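Local atomic coordinates of glucose-6-phosphate 1-dehydrogenase (PDB entry 4LGV), a protein that probably catalyses the NADP-dependent oxidation of glucose 6-phosphate to 6-phosphogluconolactone, the entry step of the pentose phosphate pathway. Residues Trp217-Thr228 against Trp328-Arg338; Gly239-Val248 against Gly308-Val319. All blocks are in the same frame, centred on the assembly; numbering follows the deposited sequence.

How the contacts relate
Both contacts lie in the C-terminal domain of glucose-6-phosphate dehydrogenase, whose framework is a large mixed sheet, and their centres are about 30 Å apart. Contact 1 joins two neighbouring parallel strands of that sheet, 222-230 and 335-340. Contact 2 is nested between them in the chain: helix 239-243 follows the first strand, and strand 318-323, at the end of 308-319, precedes and flanks the second. The two contacts meet where the CB of Arg338 packs against Tyr318 and Val319. The chain between the parallel strands thus supplies both strand 318-323, which extends the sheet, and helix 246-264, which begins in contact 2 and packs on Ile227 and Leu337 of contact 1.

Contact 1: residues Trp217-Thr228 against Trp328-Arg338; sequences WDRDSISEIHIT and WRWAGVPIFLR
Two neighbouring parallel strands of the large mixed sheet form this contact, Ile222-Thr228 beside Ile335-Arg338, and the loops that lead into them meet as well. The strands run 12° apart and exchange backbone bonds in turn: Ile225 N gives to Pro334 O, Ile225 O takes from Phe336 N, and Ile227 uses its N and O likewise on Phe336 O and Arg338 N.

On one face, Arg338 and Thr228 lie side by side and point the same way. The extended arginine brings NE to Thr228 OG1 at 2.9 Å, in the guanidinium plane and nearly straight. On the same face, two residues earlier in each strand, the rings of His226 and Phe336 stand at 86°, and His226 NE2 donates to Glu224 OE1 (2.8 Å), which should hold the imidazole's rotation; Glu224 OE1 also takes a bond from the backbone N of His475. Parallel pairing of this kind places Ile225 with Ile335 and Ile227 with Leu337 on the other face, where helix 246-264 covers Ile227 and Leu337.

Ahead of the strands, Arg219 bends at chi3 (-67°), bringing NE to Ala331 O at 2.8 Å within the guanidinium plane, while its backbone N binds Arg329 O. Arg329 replies with NH1 to Trp217 O (2.8 Å), reaching that oxygen from above the carbonyl plane; its NE pairs with Glu266. The six-membered ring of Trp330 receives Trp217 CD1 at its edge, 3.7 Å from CZ2, and Asp218 CA over one face. Ile225 CD1 meets Trp330 CZ3 at 4.0 Å, and Val333 CG1 lies beside Ile225 CG1. Trp328 reaches Phe360 of a second subunit.

Contact 2: residues Gly239-Val248 against Gly308-Val319; sequences GKFYDAVGAV and GVAKDSTTETYV
Asp243, which follows Gly239-Tyr242 of a short helix, reaches into the 308-319 loop and is gripped there through both its side chain and its backbone. Its CG stands opposite the backbone N (chi1 -159°), which carries the carboxylate across to the loop. Ser313 OG donates to OD1 at 2.5 Å on the syn lone pair, and Ala310 N adds a weak bond to OD2; Tyr303, outside this loop segment, also binds OD1. The backbone O of Asp243 has a partner of its own, Thr315 OG1, which gives its proton at 2.6 Å, tilted 20° from the carbonyl plane. Ser313 OG is itself fixed by Thr315 N, in an ST turn.

The other dense patch lies around Ala247 and Val248 of helix 246-264. Here Glu316 folds back at chi2 (-75°), so that OE2 meets Val248 N at 3.0 Å on the anti side, while its backbone O takes Ala247 N. A water joins Glu316 OE2 to Val245 O, and Arg297 forms a salt bridge with OE1. Beside these bonds the packing is apolar: Ala247 CB rests 3.6 Å from Val319 CG2, and the Val248 and Val319 side chains cross at about a right angle, with CG2 of Val248 3.5 Å from CG1 of Val319.

At the Gly308 end the contact is looser, and Gly308 and Lys240 are exposed to solvent. Lys240 meets the loop through its backbone and CB, with CA 3.5 Å from Gly308 O, and its chain then leads away; Val309 CG2 merely brushes Gly239 O at 3.8 Å. At the buried end the loop passes into strand 318-323 through a classic beta bulge, in which Thr317 and Tyr318 both face Gly298.

Contact 1: residues Trp217-Thr228 against Trp328-Arg338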
loop_
_atom_site.group_PDB
_atom_site.type_symbol
_atom_site.label_atom_id
_atom_site.label_comp_id
_atom_site.label_asym_id
_atom_site.label_seq_id
_atom_site.Cartn_x
_atom_site.Cartn_y
_atom_site.Cartn_z
ATOM N N TRP A 217 -5.402 2.097 8.877
ATOM C CA TRP A 217 -5.347 3.243 9.789
ATOM C C TRP A 217 -4.467 4.396 9.305
ATOM O O TRP A 217 -3.557 4.858 9.992
ATOM C CB TRP A 217 -4.860 2.733 11.158
ATOM C CG TRP A 217 -5.513 3.373 12.298
ATOM C CD1 TRP A 217 -5.132 4.532 12.906
ATOM C CD2 TRP A 217 -6.618 2.874 13.032
ATOM N NE1 TRP A 217 -5.995 4.808 13.953
ATOM C CE2 TRP A 217 -6.907 3.803 14.050
ATOM C CE3 TRP A 217 -7.408 1.734 12.934
ATOM C CZ2 TRP A 217 -7.912 3.585 14.988
ATOM C CZ3 TRP A 217 -8.433 1.538 13.844
ATOM C CH2 TRP A 217 -8.671 2.446 14.858
ATOM N N ASP A 218 -4.738 4.844 8.098
ATOM C CA ASP A 218 -4.045 5.975 7.469
ATOM C C ASP A 218 -4.898 6.605 6.331
ATOM O O ASP A 218 -5.998 6.128 6.030
ATOM C CB ASP A 218 -2.682 5.577 6.998
ATOM C CG ASP A 218 -2.718 4.524 5.914
ATOM O OD1 ASP A 218 -3.655 4.518 5.095
ATOM O OD2 ASP A 218 -1.793 3.703 5.854
ATOM N N ARG A 219 -4.423 7.718 5.772
ATOM C CA ARG A 219 -5.167 8.489 4.778
ATOM C C ARG A 219 -5.458 7.743 3.492
ATOM O O ARG A 219 -6.244 8.223 2.672
ATOM C CB ARG A 219 -4.366 9.741 4.411
ATOM C CG ARG A 219 -3.043 9.430 3.738
ATOM C CD ARG A 219 -2.092 10.604 3.794
ATOM N NE ARG A 219 -2.581 11.718 2.982
ATOM C CZ ARG A 219 -2.425 11.826 1.658
ATOM N NH1 ARG A 219 -1.865 10.876 0.940
ATOM N NH2 ARG A 219 -2.858 12.908 1.063
ATOM N N ASP A 220 -4.820 6.593 3.278
ATOM C CA ASP A 220 -5.062 5.850 2.052
ATOM C C ASP A 220 -6.393 5.125 2.183
ATOM O O ASP A 220 -7.024 4.798 1.154
ATOM C CB ASP A 220 -3.940 4.845 1.739
ATOM C CG ASP A 220 -2.616 5.517 1.366
ATOM O OD1 ASP A 220 -2.599 6.699 0.988
ATOM O OD2 ASP A 220 -1.568 4.836 1.403
ATOM N N SER A 221 -6.831 4.873 3.425
ATOM C CA SER A 221 -8.122 4.237 3.610
ATOM C C SER A 221 -9.150 5.184 4.200
ATOM O O SER A 221 -10.327 5.032 3.940
ATOM C CB SER A 221 -7.989 2.934 4.445
ATOM O OG SER A 221 -7.295 1.897 3.743
ATOM N N ILE A 222 -8.712 6.097 5.061
ATOM C CA ILE A 222 -9.628 6.914 5.874
ATOM C C ILE A 222 -9.798 8.252 5.189
ATOM O O ILE A 222 -8.805 8.901 4.857
ATOM C CB ILE A 222 -9.067 7.191 7.270
ATOM C CG1 ILE A 222 -8.849 5.918 8.090
ATOM C CG2 ILE A 222 -9.941 8.142 8.032
ATOM C CD1 ILE A 222 -10.028 5.007 8.161
ATOM N N SER A 223 -11.050 8.653 4.961
ATOM C CA SER A 223 -11.319 9.963 4.316
ATOM C C SER A 223 -11.613 11.083 5.285
ATOM O O SER A 223 -11.303 12.218 5.000
ATOM C CB SER A 223 -12.464 9.925 3.315
ATOM O OG SER A 223 -13.658 9.663 4.015
ATOM N N GLU A 224 -12.118 10.755 6.446
ATOM C CA GLU A 224 -12.612 11.753 7.351
ATOM C C GLU A 224 -12.787 11.169 8.746
ATOM O O GLU A 224 -13.146 9.999 8.878
ATOM C CB GLU A 224 -13.972 12.232 6.825
ATOM C CG GLU A 224 -14.609 13.373 7.558
ATOM C CD GLU A 224 -15.666 14.063 6.685
ATOM O OE1 GLU A 224 -16.680 14.613 7.230
ATOM O OE2 GLU A 224 -15.502 14.035 5.463
ATOM N N ILE A 225 -12.648 12.014 9.761
ATOM C CA ILE A 225 -12.854 11.617 11.143
ATOM C C ILE A 225 -13.831 12.550 11.846
ATOM O O ILE A 225 -13.717 13.761 11.701
ATOM C CB ILE A 225 -11.512 11.630 11.900
ATOM C CG1 ILE A 225 -10.542 10.634 11.252
ATOM C CG2 ILE A 225 -11.731 11.229 13.339
ATOM C CD1 ILE A 225 -9.165 10.576 11.814
ATOM N N HIS A 226 -14.785 11.989 12.602
ATOM C CA HIS A 226 -15.710 12.783 13.433
ATOM C C HIS A 226 -15.579 12.346 14.883
ATOM O O HIS A 226 -15.662 11.152 15.192
ATOM C CB HIS A 226 -17.158 12.579 13.077
ATOM C CG HIS A 226 -17.554 13.139 11.760
ATOM N ND1 HIS A 226 -18.843 13.044 11.282
ATOM C CD2 HIS A 226 -16.831 13.733 10.785
ATOM C CE1 HIS A 226 -18.914 13.617 10.091
ATOM N NE2 HIS A 226 -17.700 14.021 9.756
ATOM N N ILE A 227 -15.336 13.305 15.751
ATOM C CA ILE A 227 -15.267 13.054 17.178
ATOM C C ILE A 227 -16.457 13.717 17.863
ATOM O O ILE A 227 -16.687 14.917 17.700
ATOM C CB ILE A 227 -13.967 13.608 17.749
ATOM C CG1 ILE A 227 -12.810 12.776 17.190
ATOM C CG2 ILE A 227 -14.016 13.557 19.256
ATOM C CD1 ILE A 227 -11.425 13.246 17.615
ATOM N N THR A 228 -17.245 12.926 18.555
ATOM C CA THR A 228 -18.443 13.420 19.228
ATOM C C THR A 228 -18.318 13.155 20.701
ATOM O O THR A 228 -18.100 12.015 21.116
ATOM C CB THR A 228 -19.701 12.711 18.716
ATOM O OG1 THR A 228 -19.916 13.021 17.335
ATOM C CG2 THR A 228 -20.923 13.147 19.517
ATOM N N TRP A 328 2.423 12.515 7.262
ATOM C CA TRP A 328 2.333 11.453 6.253
ATOM C C TRP A 328 1.116 10.549 6.438
ATOM O O TRP A 328 0.611 9.997 5.480
ATOM C CB TRP A 328 3.578 10.595 6.243
ATOM C CG TRP A 328 4.778 11.242 5.626
ATOM C CD1 TRP A 328 4.881 12.511 5.177
ATOM C CD2 TRP A 328 6.080 10.645 5.440
ATOM N NE1 TRP A 328 6.153 12.747 4.715
ATOM C CE2 TRP A 328 6.899 11.608 4.853
ATOM C CE3 TRP A 328 6.606 9.386 5.689
ATOM C CZ2 TRP A 328 8.241 11.358 4.525
ATOM C CZ3 TRP A 328 7.945 9.130 5.378
ATOM C CH2 TRP A 328 8.744 10.102 4.808
ATOM N N ARG A 329 0.666 10.365 7.683
ATOM C CA ARG A 329 -0.418 9.409 7.960
ATOM C C ARG A 329 -1.787 10.037 7.721
ATOM O O ARG A 329 -2.685 9.358 7.234
ATOM C CB ARG A 329 -0.346 8.912 9.369
ATOM C CG ARG A 329 -1.342 7.793 9.677
ATOM C CD ARG A 329 -1.166 7.230 11.088
ATOM N NE ARG A 329 0.082 6.504 11.157
ATOM C CZ ARG A 329 0.230 5.250 10.789
ATOM N NH1 ARG A 329 -0.790 4.531 10.298
ATOM N NH2 ARG A 329 1.416 4.695 10.871
ATOM N N TRP A 330 -1.925 11.329 7.992
ATOM C CA TRP A 330 -3.246 11.953 8.034
ATOM C C TRP A 330 -3.471 13.208 7.123
ATOM O O TRP A 330 -4.572 13.739 7.112
ATOM C CB TRP A 330 -3.599 12.327 9.479
ATOM C CG TRP A 330 -3.585 11.148 10.420
ATOM C CD1 TRP A 330 -2.703 10.921 11.438
ATOM C CD2 TRP A 330 -4.514 10.047 10.452
ATOM N NE1 TRP A 330 -3.022 9.758 12.087
ATOM C CE2 TRP A 330 -4.142 9.219 11.512
ATOM C CE3 TRP A 330 -5.622 9.694 9.671
ATOM C CZ2 TRP A 330 -4.798 8.042 11.794
ATOM C CZ3 TRP A 330 -6.304 8.529 9.962
ATOM C CH2 TRP A 330 -5.889 7.711 11.025
ATOM N N ALA A 331 -2.490 13.630 6.364
ATOM C CA ALA A 331 -2.641 14.888 5.585
ATOM C C ALA A 331 -3.888 14.803 4.717
ATOM O O ALA A 331 -4.127 13.773 4.070
ATOM C CB ALA A 331 -1.430 15.165 4.722
ATOM N N GLY A 332 -4.647 15.896 4.692
ATOM C CA GLY A 332 -5.844 15.993 3.848
ATOM C C GLY A 332 -7.110 15.346 4.443
ATOM O O GLY A 332 -8.189 15.401 3.806
ATOM N N VAL A 333 -7.006 14.725 5.622
ATOM C CA VAL A 333 -8.147 14.076 6.236
ATOM C C VAL A 333 -8.779 15.104 7.172
ATOM O O VAL A 333 -8.201 15.404 8.190
ATOM C CB VAL A 333 -7.722 12.827 7.018
ATOM C CG1 VAL A 333 -8.872 12.269 7.839
ATOM C CG2 VAL A 333 -7.193 11.766 6.083
ATOM N N PRO A 334 -9.962 15.642 6.840
ATOM C CA PRO A 334 -10.577 16.539 7.752
ATOM C C PRO A 334 -11.023 15.851 9.035
ATOM O O PRO A 334 -11.576 14.756 8.985
ATOM C CB PRO A 334 -11.833 17.055 6.975
ATOM C CG PRO A 334 -11.669 16.570 5.557
ATOM C CD PRO A 334 -10.813 15.350 5.682
ATOM N N ILE A 335 -10.798 16.526 10.157
ATOM C CA ILE A 335 -11.187 16.042 11.447
ATOM C C ILE A 335 -12.209 17.013 12.053
ATOM O O ILE A 335 -11.910 18.173 12.276
ATOM C CB ILE A 335 -9.940 15.922 12.334
ATOM C CG1 ILE A 335 -8.922 14.998 11.664
ATOM C CG2 ILE A 335 -10.317 15.433 13.716
ATOM C CD1 ILE A 335 -7.558 14.936 12.324
ATOM N N PHE A 336 -13.425 16.532 12.276
ATOM C CA PHE A 336 -14.472 17.333 12.855
ATOM C C PHE A 336 -14.722 16.865 14.283
ATOM O O PHE A 336 -14.774 15.670 14.573
ATOM C CB PHE A 336 -15.772 17.239 12.023
ATOM C CG PHE A 336 -15.662 17.853 10.645
ATOM C CD1 PHE A 336 -15.774 19.209 10.479
ATOM C CD2 PHE A 336 -15.453 17.078 9.557
ATOM C CE1 PHE A 336 -15.645 19.798 9.224
ATOM C CE2 PHE A 336 -15.349 17.630 8.297
ATOM C CZ PHE A 336 -15.456 19.001 8.122
ATOM N N LEU A 337 -14.941 17.835 15.153
ATOM C CA LEU A 337 -15.136 17.572 16.547
ATOM C C LEU A 337 -16.345 18.355 17.067
ATOM O O LEU A 337 -16.513 19.511 16.712
ATOM C CB LEU A 337 -13.891 17.981 17.253
ATOM C CG LEU A 337 -13.837 17.731 18.727
ATOM C CD1 LEU A 337 -12.366 17.563 19.102
ATOM C CD2 LEU A 337 -14.500 18.877 19.480
ATOM N N ARG A 338 -17.193 17.690 17.862
ATOM C CA ARG A 338 -18.303 18.338 18.517
ATOM C C ARG A 338 -18.413 17.832 19.930
ATOM O O ARG A 338 -18.234 16.632 20.210
ATOM C CB ARG A 338 -19.610 18.140 17.777
ATOM C CG ARG A 338 -20.099 16.721 17.721
ATOM C CD ARG A 338 -21.407 16.614 16.951
ATOM N NE ARG A 338 -21.747 15.203 16.744
ATOM C CZ ARG A 338 -22.894 14.765 16.260
ATOM N NH1 ARG A 338 -23.837 15.625 15.920
ATOM N NH2 ARG A 338 -23.118 13.460 16.132
HETATM O O HOH W 1 -9.772 13.004 2.720
#

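Contact 2: residues Gly239-Val248 against Gly308-Val319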
loop_
_atom_site.group_PDB
_atom_site.type_symbol
_atom_site.label_atom_id
_atom_site.label_comp_id
_atom_site.label_asym_id
_atom_site.label_seq_id
_atom_site.Cartn_x
_atom_site.Cartn_y
_atom_site.Cartn_z
ATOM N N GLY A 239 -22.006 26.381 38.675
ATOM C CA GLY A 239 -22.301 27.227 37.506
ATOM C C GLY A 239 -21.321 28.372 37.343
ATOM O O GLY A 239 -20.921 28.718 36.236
ATOM N N LYS A 240 -20.932 28.961 38.463
ATOM C CA LYS A 240 -20.014 30.071 38.441
ATOM C C LYS A 240 -18.667 29.639 37.876
ATOM O O LYS A 240 -18.011 30.403 37.148
ATOM C CB LYS A 240 -19.873 30.620 39.869
ATOM C CG LYS A 240 -18.766 31.647 40.069
ATOM C CD LYS A 240 -18.500 31.948 41.579
ATOM C CE LYS A 240 -17.402 31.028 42.143
ATOM N NZ LYS A 240 -16.972 31.360 43.543
ATOM N N PHE A 241 -18.243 28.431 38.241
ATOM C CA PHE A 241 -16.970 27.852 37.758
ATOM C C PHE A 241 -17.027 27.531 36.273
ATOM O O PHE A 241 -16.178 27.997 35.509
ATOM C CB PHE A 241 -16.563 26.629 38.593
ATOM C CG PHE A 241 -16.262 26.976 40.035
ATOM C CD1 PHE A 241 -15.026 27.511 40.394
ATOM C CD2 PHE A 241 -17.246 26.834 41.039
ATOM C CE1 PHE A 241 -14.760 27.864 41.723
ATOM C CE2 PHE A 241 -16.982 27.174 42.370
ATOM C CZ PHE A 241 -15.737 27.692 42.709
ATOM N N TYR A 242 -18.080 26.844 35.849
ATOM C CA TYR A 242 -18.242 26.540 34.426
ATOM C C TYR A 242 -18.300 27.803 33.551
ATOM O O TYR A 242 -17.669 27.860 32.477
ATOM C CB TYR A 242 -19.464 25.676 34.163
ATOM C CG TYR A 242 -19.455 25.121 32.770
ATOM C CD1 TYR A 242 -20.025 25.826 31.724
ATOM C CD2 TYR A 242 -18.811 23.919 32.477
ATOM C CE1 TYR A 242 -19.983 25.344 30.418
ATOM C CE2 TYR A 242 -18.752 23.425 31.171
ATOM C CZ TYR A 242 -19.340 24.130 30.144
ATOM O OH TYR A 242 -19.347 23.661 28.861
ATOM N N ASP A 243 -18.990 28.839 34.030
ATOM C CA ASP A 243 -19.177 30.071 33.233
ATOM C C ASP A 243 -17.873 30.794 32.909
ATOM O O ASP A 243 -17.829 31.599 31.970
ATOM C CB ASP A 243 -20.112 31.045 33.938
ATOM C CG ASP A 243 -20.741 32.058 32.988
ATOM O OD1 ASP A 243 -21.044 31.687 31.818
ATOM O OD2 ASP A 243 -20.998 33.203 33.434
ATOM N N ALA A 244 -16.840 30.544 33.712
ATOM C CA ALA A 244 -15.500 31.100 33.465
ATOM C C ALA A 244 -14.612 30.156 32.601
ATOM O O ALA A 244 -13.503 30.517 32.251
ATOM C CB ALA A 244 -14.809 31.354 34.803
ATOM N N VAL A 245 -15.096 28.950 32.317
ATOM C CA VAL A 245 -14.303 27.923 31.641
ATOM C C VAL A 245 -14.818 27.696 30.220
ATOM O O VAL A 245 -14.138 28.062 29.246
ATOM C CB VAL A 245 -14.353 26.638 32.465
ATOM C CG1 VAL A 245 -13.683 25.506 31.726
ATOM C CG2 VAL A 245 -13.686 26.854 33.833
ATOM N N GLY A 246 -16.018 27.120 30.089
ATOM C CA GLY A 246 -16.606 26.888 28.779
ATOM C C GLY A 246 -16.168 25.537 28.211
ATOM O O GLY A 246 -15.155 24.985 28.614
ATOM N N ALA A 247 -16.934 25.037 27.240
ATOM C CA ALA A 247 -16.731 23.706 26.666
ATOM C C ALA A 247 -15.349 23.507 26.064
ATOM O O ALA A 247 -14.681 22.520 26.328
ATOM C CB ALA A 247 -17.813 23.428 25.632
ATOM N N VAL A 248 -14.872 24.459 25.289
ATOM C CA VAL A 248 -13.510 24.342 24.722
ATOM C C VAL A 248 -12.465 24.054 25.807
ATOM O O VAL A 248 -11.695 23.064 25.696
ATOM C CB VAL A 248 -13.106 25.564 23.908
ATOM C CG1 VAL A 248 -11.658 25.479 23.458
ATOM C CG2 VAL A 248 -13.986 25.666 22.692
ATOM N N GLY A 308 -25.178 31.182 39.527
ATOM C CA GLY A 308 -23.766 31.508 39.288
ATOM C C GLY A 308 -23.453 31.950 37.867
ATOM O O GLY A 308 -22.404 32.511 37.617
ATOM N N VAL A 309 -24.349 31.692 36.924
ATOM C CA VAL A 309 -24.122 32.090 35.536
ATOM C C VAL A 309 -24.684 33.500 35.306
ATOM O O VAL A 309 -25.830 33.776 35.639
ATOM C CB VAL A 309 -24.801 31.113 34.546
ATOM C CG1 VAL A 309 -24.555 31.542 33.115
ATOM C CG2 VAL A 309 -24.321 29.677 34.751
ATOM N N ALA A 310 -23.865 34.372 34.710
ATOM C CA ALA A 310 -24.264 35.735 34.379
ATOM C C ALA A 310 -25.388 35.753 33.342
ATOM O O ALA A 310 -25.389 34.954 32.382
ATOM C CB ALA A 310 -23.072 36.536 33.880
ATOM N N LYS A 311 -26.333 36.686 33.540
ATOM C CA LYS A 311 -27.582 36.729 32.766
ATOM C C LYS A 311 -27.289 36.987 31.281
ATOM O O LYS A 311 -28.022 36.535 30.407
ATOM C CB LYS A 311 -28.571 37.772 33.334
ATOM N N ASP A 312 -26.187 37.686 31.015
ATOM C CA ASP A 312 -25.739 37.975 29.648
ATOM C C ASP A 312 -24.497 37.135 29.208
ATOM O O ASP A 312 -23.768 37.534 28.318
ATOM C CB ASP A 312 -25.429 39.474 29.556
ATOM C CG ASP A 312 -24.344 39.908 30.538
ATOM O OD1 ASP A 312 -23.972 39.085 31.417
ATOM O OD2 ASP A 312 -23.875 41.063 30.427
ATOM N N SER A 313 -24.246 35.996 29.851
ATOM C CA SER A 313 -23.069 35.160 29.524
ATOM C C SER A 313 -22.965 34.825 28.040
ATOM O O SER A 313 -23.952 34.466 27.413
ATOM C CB SER A 313 -23.122 33.833 30.284
ATOM O OG SER A 313 -22.029 33.006 29.927
ATOM N N THR A 314 -21.768 34.911 27.485
ATOM C CA THR A 314 -21.524 34.394 26.135
ATOM C C THR A 314 -20.645 33.139 26.190
ATOM O O THR A 314 -20.036 32.778 25.190
ATOM C CB THR A 314 -20.879 35.446 25.214
ATOM O OG1 THR A 314 -19.692 35.941 25.840
ATOM C CG2 THR A 314 -21.867 36.604 24.950
ATOM N N THR A 315 -20.592 32.482 27.350
ATOM C CA THR A 315 -19.832 31.227 27.519
ATOM C C THR A 315 -20.537 30.080 26.794
ATOM O O THR A 315 -21.771 29.946 26.859
ATOM C CB THR A 315 -19.667 30.876 29.002
ATOM O OG1 THR A 315 -18.964 31.937 29.654
ATOM C CG2 THR A 315 -18.900 29.598 29.172
ATOM N N GLU A 316 -19.751 29.260 26.094
ATOM C CA GLU A 316 -20.318 28.167 25.274
ATOM C C GLU A 316 -20.452 26.928 26.123
ATOM O O GLU A 316 -19.592 26.607 26.925
ATOM C CB GLU A 316 -19.461 27.918 24.024
ATOM C CG GLU A 316 -18.144 27.090 24.194
ATOM C CD GLU A 316 -16.993 27.840 24.855
ATOM O OE1 GLU A 316 -17.169 29.018 25.249
ATOM O OE2 GLU A 316 -15.903 27.234 25.009
ATOM N N THR A 317 -21.579 26.247 25.977
ATOM C CA THR A 317 -21.759 24.924 26.535
ATOM C C THR A 317 -21.599 23.872 25.449
ATOM O O THR A 317 -21.749 22.691 25.735
ATOM C CB THR A 317 -23.170 24.757 27.129
ATOM O OG1 THR A 317 -24.144 24.950 26.091
ATOM C CG2 THR A 317 -23.407 25.735 28.251
ATOM N N TYR A 318 -21.375 24.302 24.207
ATOM C CA TYR A 318 -21.258 23.409 23.036
ATOM C C TYR A 318 -20.256 23.993 22.072
ATOM O O TYR A 318 -20.194 25.210 21.931
ATOM C CB TYR A 318 -22.585 23.285 22.295
ATOM C CG TYR A 318 -22.550 22.533 20.968
ATOM C CD1 TYR A 318 -22.069 23.144 19.808
ATOM C CD2 TYR A 318 -23.031 21.238 20.865
ATOM C CE1 TYR A 318 -22.042 22.477 18.596
ATOM C CE2 TYR A 318 -22.997 20.551 19.651
ATOM C CZ TYR A 318 -22.492 21.169 18.518
ATOM O OH TYR A 318 -22.472 20.542 17.295
ATOM N N VAL A 319 -19.448 23.126 21.439
ATOM C CA VAL A 319 -18.550 23.545 20.352
ATOM C C VAL A 319 -18.495 22.521 19.263
ATOM O O VAL A 319 -18.414 21.347 19.538
ATOM C CB VAL A 319 -17.059 23.579 20.716
ATOM C CG1 VAL A 319 -16.421 24.887 20.245
ATOM C CG2 VAL A 319 -16.855 23.373 22.189
HETATM O O HOH W 2 -14.019 27.513 26.675
#